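Local coordinates for protein Beta/alpha-amylase (Paenibacillus polymyxa, PDB 3VOC) that hydrolyses alpha-1,4-glucosidic linkages in starch-like polysaccharides, this N-terminal beta-amylase domain releasing successive maltose units from the non-reducing chain ends, at residues 159-162 and 163-167; 40-44 and 45-49; 120-123 and 124-128; 339-342 and 343-347. All blocks are in the same frame, centred on the assembly; numbering follows the deposited sequence.

Contact 1: residues 159-162 and 163-167; sequences GPSG and ELRYP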
loop_
_atom_site.group_PDB
_atom_site.type_symbol
_atom_site.label_atom_id
_atom_site.label_comp_id
_atom_site.label_asym_id
_atom_site.label_seq_id
_atom_site.Cartn_x
_atom_site.Cartn_y
_atom_site.Cartn_z
ATOM N N GLY A 159 -3.566 -1.105 -3.687
ATOM C CA GLY A 159 -3.276 -2.423 -4.268
ATOM C C GLY A 159 -3.007 -3.478 -3.208
ATOM O O GLY A 159 -3.452 -3.332 -2.054
ATOM N N PRO A 160 -2.303 -4.559 -3.592
ATOM C CA PRO A 160 -2.045 -5.682 -2.688
ATOM C C PRO A 160 -1.496 -5.211 -1.353
ATOM O O PRO A 160 -0.666 -4.280 -1.290
ATOM C CB PRO A 160 -0.992 -6.508 -3.432
ATOM C CG PRO A 160 -1.233 -6.167 -4.923
ATOM C CD PRO A 160 -1.640 -4.736 -4.905
ATOM N N SER A 161 -1.968 -5.853 -0.288
ATOM C CA SER A 161 -1.556 -5.508 1.089
ATOM C C SER A 161 -1.723 -4.034 1.454
ATOM O O SER A 161 -0.999 -3.520 2.309
ATOM C CB SER A 161 -0.117 -5.983 1.367
ATOM O OG SER A 161 -0.063 -7.405 1.358
ATOM N N GLY A 162 -2.685 -3.359 0.834
ATOM C CA GLY A 162 -2.933 -1.953 1.117
ATOM C C GLY A 162 -1.884 -0.987 0.584
ATOM O O GLY A 162 -1.812 0.159 1.029
ATOM N N GLU A 163 -1.100 -1.433 -0.396
ATOM C CA GLU A 163 0.003 -0.647 -0.921
ATOM C C GLU A 163 -0.172 -0.355 -2.394
ATOM O O GLU A 163 -0.632 -1.206 -3.153
ATOM C CB GLU A 163 1.313 -1.408 -0.695
ATOM C CG GLU A 163 1.616 -1.607 0.783
ATOM C CD GLU A 163 2.837 -2.496 1.027
ATOM O OE1 GLU A 163 3.241 -3.271 0.121
ATOM O OE2 GLU A 163 3.401 -2.398 2.134
ATOM N N LEU A 164 0.198 0.848 -2.815
ATOM C CA LEU A 164 0.151 1.158 -4.235
ATOM C C LEU A 164 1.331 0.478 -4.931
ATOM O O LEU A 164 2.432 1.046 -5.040
ATOM C CB LEU A 164 0.142 2.676 -4.472
ATOM C CG LEU A 164 0.081 3.190 -5.915
ATOM C CD1 LEU A 164 -1.349 3.126 -6.479
ATOM C CD2 LEU A 164 0.598 4.625 -5.992
ATOM N N ARG A 165 1.094 -0.744 -5.400
ATOM C CA ARG A 165 2.115 -1.521 -6.098
ATOM C C ARG A 165 1.443 -2.655 -6.855
ATOM O O ARG A 165 0.237 -2.887 -6.694
ATOM C CB ARG A 165 3.154 -2.096 -5.114
ATOM C CG ARG A 165 2.577 -3.098 -4.094
ATOM C CD ARG A 165 3.701 -3.893 -3.442
ATOM N NE ARG A 165 3.248 -4.709 -2.312
ATOM C CZ ARG A 165 2.846 -5.976 -2.397
ATOM N NH1 ARG A 165 2.784 -6.599 -3.582
ATOM N NH2 ARG A 165 2.486 -6.624 -1.290
ATOM N N TYR A 166 2.230 -3.349 -7.675
ATOM C CA TYR A 166 1.819 -4.605 -8.286
ATOM C C TYR A 166 2.021 -5.743 -7.301
ATOM O O TYR A 166 2.803 -5.592 -6.376
ATOM C CB TYR A 166 2.653 -4.871 -9.529
ATOM C CG TYR A 166 2.326 -3.920 -10.659
ATOM C CD1 TYR A 166 1.261 -4.189 -11.530
ATOM C CD2 TYR A 166 3.083 -2.764 -10.868
ATOM C CE1 TYR A 166 0.940 -3.330 -12.572
ATOM C CE2 TYR A 166 2.769 -1.880 -11.909
ATOM C CZ TYR A 166 1.695 -2.181 -12.763
ATOM O OH TYR A 166 1.378 -1.343 -13.815
ATOM N N PRO A 167 1.331 -6.887 -7.500
ATOM C CA PRO A 167 1.505 -8.042 -6.619
ATOM C C PRO A 167 2.764 -8.837 -7.008
ATOM O O PRO A 167 2.691 -10.021 -7.363
ATOM C CB PRO A 167 0.249 -8.862 -6.881
ATOM C CG PRO A 167 -0.039 -8.604 -8.350
ATOM C CD PRO A 167 0.258 -7.117 -8.494
HETATM O O HOH W 1 1.024 -8.857 -0.693
#

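Contact 2: residues 40-44 and 45-49; sequences TDVWW and GYVES. With CA (calcium ion), chain B.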
loop_
_atom_site.group_PDB
_atom_site.type_symbol
_atom_site.label_atom_id
_atom_site.label_comp_id
_atom_site.label_asym_id
_atom_site.label_seq_id
_atom_site.Cartn_x
_atom_site.Cartn_y
_atom_site.Cartn_z
ATOM N N THR A 40 -7.267 0.682 11.143
ATOM C CA THR A 40 -8.079 -0.524 10.987
ATOM C C THR A 40 -8.284 -0.854 9.518
ATOM O O THR A 40 -8.829 -0.039 8.778
ATOM C CB THR A 40 -9.480 -0.323 11.614
ATOM O OG1 THR A 40 -9.347 0.025 12.998
ATOM C CG2 THR A 40 -10.350 -1.599 11.469
ATOM N N ASP A 41 -7.863 -2.048 9.101
ATOM C CA ASP A 41 -8.297 -2.573 7.815
ATOM C C ASP A 41 -9.813 -2.744 7.810
ATOM O O ASP A 41 -10.358 -3.527 8.597
ATOM C CB ASP A 41 -7.643 -3.913 7.503
ATOM C CG ASP A 41 -6.270 -3.759 6.878
ATOM O OD1 ASP A 41 -6.120 -3.002 5.901
ATOM O OD2 ASP A 41 -5.342 -4.416 7.360
ATOM N N VAL A 42 -10.481 -1.977 6.953
ATOM C CA VAL A 42 -11.937 -2.119 6.736
ATOM C C VAL A 42 -12.051 -2.951 5.472
ATOM O O VAL A 42 -11.975 -2.431 4.342
ATOM C CB VAL A 42 -12.645 -0.741 6.661
ATOM C CG1 VAL A 42 -14.159 -0.883 6.484
ATOM C CG2 VAL A 42 -12.333 0.085 7.934
ATOM N N TRP A 43 -12.156 -4.269 5.672
ATOM C CA TRP A 43 -12.041 -5.227 4.557
ATOM C C TRP A 43 -13.224 -5.154 3.575
ATOM O O TRP A 43 -14.382 -5.327 3.964
ATOM C CB TRP A 43 -11.907 -6.664 5.092
ATOM C CG TRP A 43 -10.639 -6.890 5.841
ATOM C CD1 TRP A 43 -10.494 -7.021 7.185
ATOM C CD2 TRP A 43 -9.320 -6.978 5.281
ATOM N NE1 TRP A 43 -9.168 -7.197 7.500
ATOM C CE2 TRP A 43 -8.425 -7.171 6.351
ATOM C CE3 TRP A 43 -8.813 -6.903 3.972
ATOM C CZ2 TRP A 43 -7.036 -7.289 6.168
ATOM C CZ3 TRP A 43 -7.426 -7.030 3.783
ATOM C CH2 TRP A 43 -6.555 -7.222 4.880
ATOM N N TRP A 44 -12.931 -4.929 2.298
ATOM C CA TRP A 44 -13.976 -4.973 1.277
ATOM C C TRP A 44 -14.807 -6.260 1.366
ATOM O O TRP A 44 -16.051 -6.230 1.264
ATOM C CB TRP A 44 -13.359 -4.830 -0.117
ATOM C CG TRP A 44 -14.349 -4.383 -1.175
ATOM C CD1 TRP A 44 -15.664 -3.963 -0.980
ATOM C CD2 TRP A 44 -14.096 -4.262 -2.577
ATOM N NE1 TRP A 44 -16.220 -3.616 -2.184
ATOM C CE2 TRP A 44 -15.284 -3.785 -3.179
ATOM C CE3 TRP A 44 -12.968 -4.511 -3.391
ATOM C CZ2 TRP A 44 -15.385 -3.565 -4.555
ATOM C CZ3 TRP A 44 -13.061 -4.273 -4.743
ATOM C CH2 TRP A 44 -14.268 -3.807 -5.322
ATOM N N GLY A 45 -14.108 -7.379 1.583
ATOM C CA GLY A 45 -14.720 -8.709 1.669
ATOM C C GLY A 45 -15.702 -8.849 2.825
ATOM O O GLY A 45 -16.574 -9.708 2.784
ATOM N N TYR A 46 -15.544 -8.010 3.853
ATOM C CA TYR A 46 -16.450 -7.982 4.998
ATOM C C TYR A 46 -17.683 -7.126 4.757
ATOM O O TYR A 46 -18.734 -7.387 5.349
ATOM C CB TYR A 46 -15.758 -7.401 6.234
ATOM C CG TYR A 46 -14.884 -8.343 7.034
ATOM C CD1 TYR A 46 -14.465 -9.563 6.519
ATOM C CD2 TYR A 46 -14.431 -7.976 8.313
ATOM C CE1 TYR A 46 -13.630 -10.423 7.258
ATOM C CE2 TYR A 46 -13.606 -8.830 9.063
ATOM C CZ TYR A 46 -13.207 -10.041 8.529
ATOM O OH TYR A 46 -12.381 -10.882 9.244
ATOM N N VAL A 47 -17.547 -6.071 3.956
ATOM C CA VAL A 47 -18.571 -5.031 3.949
ATOM C C VAL A 47 -19.434 -4.982 2.690
ATOM O O VAL A 47 -20.455 -4.318 2.686
ATOM C CB VAL A 47 -17.985 -3.611 4.235
ATOM C CG1 VAL A 47 -17.212 -3.598 5.555
ATOM C CG2 VAL A 47 -17.074 -3.135 3.073
ATOM N N GLU A 48 -19.015 -5.657 1.627
ATOM C CA GLU A 48 -19.829 -5.743 0.413
ATOM C C GLU A 48 -19.788 -7.184 -0.119
ATOM O O GLU A 48 -19.596 -7.411 -1.308
ATOM C CB GLU A 48 -19.345 -4.721 -0.633
ATOM C CG GLU A 48 -20.359 -4.388 -1.744
ATOM C CD GLU A 48 -19.827 -3.402 -2.784
ATOM O OE1 GLU A 48 -18.783 -2.735 -2.542
ATOM O OE2 GLU A 48 -20.455 -3.281 -3.863
ATOM N N SER A 49 -19.977 -8.154 0.775
ATOM C CA SER A 49 -19.774 -9.563 0.436
ATOM C C SER A 49 -20.975 -10.191 -0.263
ATOM O O SER A 49 -20.816 -11.079 -1.100
ATOM C CB SER A 49 -19.436 -10.401 1.680
ATOM O OG SER A 49 -20.545 -10.463 2.573
HETATM CA CA CA B . -20.301 -1.888 -5.755
HETATM O O HOH W 2 -18.727 -0.868 -4.354
#

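Contact 3: residues 120-123 and 124-128; sequences EALS and PLWSG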
loop_
_atom_site.group_PDB
_atom_site.type_symbol
_atom_site.label_atom_id
_atom_site.label_comp_id
_atom_site.label_asym_id
_atom_site.label_seq_id
_atom_site.Cartn_x
_atom_site.Cartn_y
_atom_site.Cartn_z
ATOM N N GLU A 120 -5.044 -10.391 -5.615
ATOM C CA GLU A 120 -4.940 -9.677 -4.328
ATOM C C GLU A 120 -5.689 -8.350 -4.313
ATOM O O GLU A 120 -6.106 -7.877 -3.259
ATOM C CB GLU A 120 -3.480 -9.408 -3.988
ATOM C CG GLU A 120 -2.715 -10.594 -3.425
ATOM C CD GLU A 120 -1.347 -10.153 -2.962
ATOM O OE1 GLU A 120 -0.408 -10.186 -3.796
ATOM O OE2 GLU A 120 -1.223 -9.713 -1.798
ATOM N N ALA A 121 -5.836 -7.732 -5.480
ATOM C CA ALA A 121 -6.628 -6.514 -5.622
ATOM C C ALA A 121 -7.047 -6.438 -7.075
ATOM O O ALA A 121 -6.438 -7.098 -7.930
ATOM C CB ALA A 121 -5.801 -5.282 -5.228
ATOM N N LEU A 122 -8.076 -5.636 -7.360
ATOM C CA LEU A 122 -8.500 -5.427 -8.745
ATOM C C LEU A 122 -7.425 -4.698 -9.516
ATOM O O LEU A 122 -6.775 -3.806 -8.973
ATOM C CB LEU A 122 -9.793 -4.607 -8.800
ATOM C CG LEU A 122 -11.035 -5.237 -8.171
ATOM C CD1 LEU A 122 -12.195 -4.258 -8.281
ATOM C CD2 LEU A 122 -11.359 -6.538 -8.899
ATOM N N SER A 123 -7.225 -5.073 -10.776
ATOM C CA SER A 123 -6.286 -4.343 -11.619
ATOM C C SER A 123 -6.806 -2.939 -11.871
ATOM O O SER A 123 -7.995 -2.779 -12.158
ATOM C CB SER A 123 -6.124 -5.041 -12.975
ATOM O OG SER A 123 -5.294 -4.272 -13.837
ATOM N N PRO A 124 -5.916 -1.926 -11.831
ATOM C CA PRO A 124 -6.277 -0.569 -12.254
ATOM C C PRO A 124 -6.746 -0.531 -13.702
ATOM O O PRO A 124 -7.430 0.406 -14.101
ATOM C CB PRO A 124 -4.965 0.199 -12.144
ATOM C CG PRO A 124 -4.157 -0.538 -11.170
ATOM C CD PRO A 124 -4.522 -1.998 -11.368
ATOM N N LEU A 125 -6.385 -1.548 -14.475
ATOM C CA LEU A 125 -6.762 -1.586 -15.887
ATOM C C LEU A 125 -8.215 -1.966 -16.129
ATOM O O LEU A 125 -8.705 -1.804 -17.244
ATOM C CB LEU A 125 -5.851 -2.536 -16.673
ATOM C CG LEU A 125 -4.350 -2.219 -16.621
ATOM C CD1 LEU A 125 -3.598 -3.323 -17.351
ATOM C CD2 LEU A 125 -4.019 -0.852 -17.194
ATOM N N TRP A 126 -8.897 -2.506 -15.123
ATOM C CA TRP A 126 -10.307 -2.859 -15.306
ATOM C C TRP A 126 -11.155 -1.598 -15.295
ATOM O O TRP A 126 -11.040 -0.762 -14.389
ATOM C CB TRP A 126 -10.796 -3.855 -14.249
ATOM C CG TRP A 126 -12.223 -4.266 -14.447
ATOM C CD1 TRP A 126 -12.833 -4.600 -15.639
ATOM C CD2 TRP A 126 -13.224 -4.412 -13.434
ATOM N NE1 TRP A 126 -14.152 -4.925 -15.422
ATOM C CE2 TRP A 126 -14.417 -4.831 -14.078
ATOM C CE3 TRP A 126 -13.228 -4.245 -12.041
ATOM C CZ2 TRP A 126 -15.604 -5.064 -13.379
ATOM C CZ3 TRP A 126 -14.414 -4.482 -11.341
ATOM C CH2 TRP A 126 -15.586 -4.885 -12.013
ATOM N N SER A 127 -11.990 -1.456 -16.318
ATOM C CA SER A 127 -12.911 -0.323 -16.418
ATOM C C SER A 127 -13.765 -0.152 -15.162
ATOM O O SER A 127 -14.152 0.969 -14.813
ATOM C CB SER A 127 -13.815 -0.468 -17.660
ATOM O OG SER A 127 -14.536 -1.706 -17.646
ATOM N N GLY A 128 -14.050 -1.251 -14.475
ATOM C CA GLY A 128 -14.943 -1.212 -13.322
ATOM C C GLY A 128 -14.323 -0.931 -11.960
ATOM O O GLY A 128 -15.051 -0.745 -10.979
#

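Contact 4: residues 339-342 and 343-347; sequences STLV and DTVSS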
loop_
_atom_site.group_PDB
_atom_site.type_symbol
_atom_site.label_atom_id
_atom_site.label_comp_id
_atom_site.label_asym_id
_atom_site.label_seq_id
_atom_site.Cartn_x
_atom_site.Cartn_y
_atom_site.Cartn_z
ATOM N N SER A 339 16.919 1.436 5.574
ATOM C CA SER A 339 17.095 2.729 6.231
ATOM C C SER A 339 17.408 3.824 5.203
ATOM O O SER A 339 16.862 4.928 5.268
ATOM C CB SER A 339 18.189 2.639 7.307
ATOM O OG SER A 339 18.325 3.877 7.962
ATOM N N THR A 340 18.288 3.510 4.249
ATOM C CA THR A 340 18.534 4.372 3.082
ATOM C C THR A 340 17.259 4.603 2.265
ATOM O O THR A 340 17.008 5.703 1.797
ATOM C CB THR A 340 19.640 3.754 2.189
ATOM O OG1 THR A 340 20.909 3.866 2.858
ATOM C CG2 THR A 340 19.721 4.428 0.801
ATOM N N LEU A 341 16.458 3.558 2.080
ATOM C CA LEU A 341 15.195 3.682 1.329
ATOM C C LEU A 341 14.240 4.667 2.013
ATOM O O LEU A 341 13.683 5.566 1.355
ATOM C CB LEU A 341 14.537 2.308 1.142
ATOM C CG LEU A 341 13.182 2.227 0.435
ATOM C CD1 LEU A 341 13.271 2.783 -0.986
ATOM C CD2 LEU A 341 12.709 0.762 0.434
ATOM N N VAL A 342 14.086 4.515 3.326
ATOM C CA VAL A 342 13.287 5.463 4.108
ATOM C C VAL A 342 13.805 6.892 3.919
ATOM O O VAL A 342 13.017 7.807 3.691
ATOM C CB VAL A 342 13.270 5.114 5.623
ATOM C CG1 VAL A 342 12.596 6.252 6.419
ATOM C CG2 VAL A 342 12.549 3.758 5.871
ATOM N N ASP A 343 15.127 7.079 4.025
ATOM C CA ASP A 343 15.721 8.414 3.819
ATOM C C ASP A 343 15.397 8.958 2.428
ATOM O O ASP A 343 14.990 10.105 2.298
ATOM C CB ASP A 343 17.237 8.409 4.013
ATOM C CG ASP A 343 17.653 8.120 5.445
ATOM O OD1 ASP A 343 16.776 8.032 6.332
ATOM O OD2 ASP A 343 18.878 7.968 5.677
ATOM N N THR A 344 15.563 8.116 1.408
ATOM C CA THR A 344 15.284 8.507 0.021
ATOM C C THR A 344 13.845 8.983 -0.150
ATOM O O THR A 344 13.611 10.114 -0.577
ATOM C CB THR A 344 15.587 7.352 -0.958
ATOM O OG1 THR A 344 16.986 7.047 -0.891
ATOM C CG2 THR A 344 15.230 7.763 -2.408
ATOM N N VAL A 345 12.889 8.134 0.207
ATOM C CA VAL A 345 11.471 8.432 0.022
ATOM C C VAL A 345 11.079 9.638 0.861
ATOM O O VAL A 345 10.416 10.576 0.367
ATOM C CB VAL A 345 10.587 7.200 0.365
ATOM C CG1 VAL A 345 9.107 7.596 0.516
ATOM C CG2 VAL A 345 10.763 6.105 -0.689
ATOM N N SER A 346 11.521 9.634 2.114
ATOM C CA SER A 346 11.210 10.734 3.038
ATOM C C SER A 346 11.755 12.087 2.567
ATOM O O SER A 346 11.038 13.089 2.625
ATOM C CB SER A 346 11.699 10.421 4.464
ATOM O OG SER A 346 11.066 9.259 4.994
ATOM N N SER A 347 13.009 12.113 2.119
ATOM C CA SER A 347 13.633 13.345 1.585
ATOM C C SER A 347 12.877 13.903 0.381
ATOM O O SER A 347 12.669 15.116 0.270
ATOM C CB SER A 347 15.078 13.085 1.150
ATOM O OG SER A 347 15.929 12.966 2.275
#

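Contact 1: residues 159-162 and 163-167
Pro160 and Glu163, the predicted proton donor, close a beta turn, Glu163 N giving a hydrogen bond to Pro160 O (3.0 Å) from above the carbonyl plane; Ser161 and Gly162 between them have positive phi, as in a type I' turn. The tight part lies round Pro160: its CG rests on Pro167 CB at 3.6 Å, and its CD comes within 3.2 Å of Arg165 O. Gly159 is hemmed in too: a CB there would run into the carbonyl oxygens of Glu163 and Arg165. Arg165 CG stands between its backbone N and carbonyl carbon (chi1 63°), and the extended chain carries the guanidinium back over the turn, Pro160 CB over one face. In the plane of that group NE meets Glu163 OE1 at 2.8 Å in a nearly straight salt bridge (172°), while NH1 holds Tyr166 O at 3.0 Å. The looser side is at exposed Ser161: its OG and Arg165 NH2, 3.8 Å apart, are joined through a water, 2.7 Å from NH2. An alanine in place of Arg165 would take the NE partner from Glu163 OE1, and the carboxylate would probably turn more easily, although Ser281 also bonds OE1. The segment belongs to the loop between barrel strand 153-156 and helix 188-202, where Leu164 packs on helices 240-268 and 305-315 and Tyr166 stacks on Tyr249.

Contact 2: residues 40-44 and 45-49
Trp44 NE1 gives Glu48 OE1 a straight hydrogen bond of 2.7 Å, lying in the indole plane but reaching the carboxylate from above its plane. The other carboxylate oxygen, Glu48 OE2, binds the calcium ion at 2.4 Å, while OE1 also accepts from a calcium-bound water. Trp44 is thus a second-shell residue that probably helps to position a metal ligand; Asp52, Asn53, Gln132 and Glu135 are the other protein ligands. The extended Glu48 chain, with CG trans to its backbone N (chi1 -161°), runs alongside the Trp44 side chain. Behind them is a short helix, Trp43 at its N-cap: Trp43 O accepts from Tyr46 N at 2.9 Å, and Trp44 O from Val47 N and Glu48 N. Farther out, the edge of the Trp43 five-membered ring meets the face of Tyr46, centroids 5.1 Å apart and planes at 61°, while Trp43 CB makes a CH-pi contact over the Tyr46 ring. Val42 CG1 touches Val47 CG1 at 4.2 Å. The segment carries barrel strand 37-43, with Asp41, which probably binds substrate, into helix 44-47; helix 58-69 packs on Val42, Tyr46 and Val47, and helix 127-144 on Trp44, Val47 and Glu48.

Contact 3: residues 120-123 and 124-128
Ser123 receives two backbone N-H groups from the residues that follow it. Its OG accepts from Leu125 N at 3.0 Å, which makes an ST turn, and its carbonyl O accepts from Trp126 N at 3.1 Å, which closes a type I beta turn from Ser123 to Trp126. The second donor approaches from above the carbonyl plane. The hydroxyl is brought there by a first torsion that sets OG trans to the backbone N and beside the carbonyl carbon (chi1 175°), which directs it forward to the N-H of Leu125; Leu125 CB sits 3.4 Å from Ser123 OG. Pro124, second in the turn, has a ring-fixed phi that suits this bend. The apolar contact joins Leu122, just before the turn, to Trp126 at its end: Leu122 CD1 comes in at the indole edge, close to its plane, 3.8 Å from Trp126 CZ3. Next to a face of the same ring lies Gly128 N, 3.4 Å above the plane and offset toward the rim, and a CB on Gly128 would clash with Trp126 CZ2. Farther out, Thr129 OG1 bonds to Ser123 O as well, tying the turn to the start of the following helix. The segment leads from the loop after strand 117-118 into helix 127-144; Leu122 and Trp126 pack on helix 105-108, and Pro124 and Leu125 on helix 240-268.

Contact 4: residues 339-342 and 343-347
Thr344 and Ser346 reach back to Thr340 and Val342 because each hydroxyl is turned opposite its own carbonyl carbon and beside its backbone N (chi1 -63° and -61°), a setting that lets it bond to the carbonyl four residues earlier. The segment is a plain alpha helix, part of helix 338-352 in the beta-alpha-beta unit that joins strands 318-321 and 356-359 of the barrel. Thr340 O is gripped twice, by Thr344 N at 2.8 Å and by Thr344 OG1 at 3.0 Å. A valine in place of Thr344 has no hydroxyl to give, and Thr340 O would probably be held by the backbone N-H alone, a weaker grip. On the buried side Leu341 and Val345 lie side by side, Leu341 CD1 to Val345 CG2 at 4.2 Å, and the two pack on Phe321 of barrel strand 318-321 and on helix 305-315. On the polar side Lys375 of helix 367-378 forms a salt bridge with Asp343 and bonds Ser339 OG, and a Tris molecule, probably from the crystallisation liquor, bridges the same two side chains. Thr340 OG1 bonds Asp328, and Ser346 OG also bonds Tyr381 OH. At Val342 O, the N and OG of Ser346 arrive from opposite faces of the carbonyl plane, both at 2.8 Å.

How the contacts relate
Along the chain the order is contact 2, contact 3, contact 1, contact 4, all within one (beta/alpha)8 barrel of the glycosyl hydrolase 14 family. Contact 1 lies nearest the middle, about 5 Å from the chain's centre. Contact 3 connects it with contact 2: Glu120 and Ala121 pack on Gly159, Pro160 and Pro167, while Leu122 CD1 meets Trp44 CH2 at 3.6 Å. A continuous packed path therefore leads from the calcium site by way of residues 120-122 to the loop bearing the predicted proton donor. Contact 4 stands apart on an outer helix, its centre about 32 Å from that of contact 2, across the chain's centre.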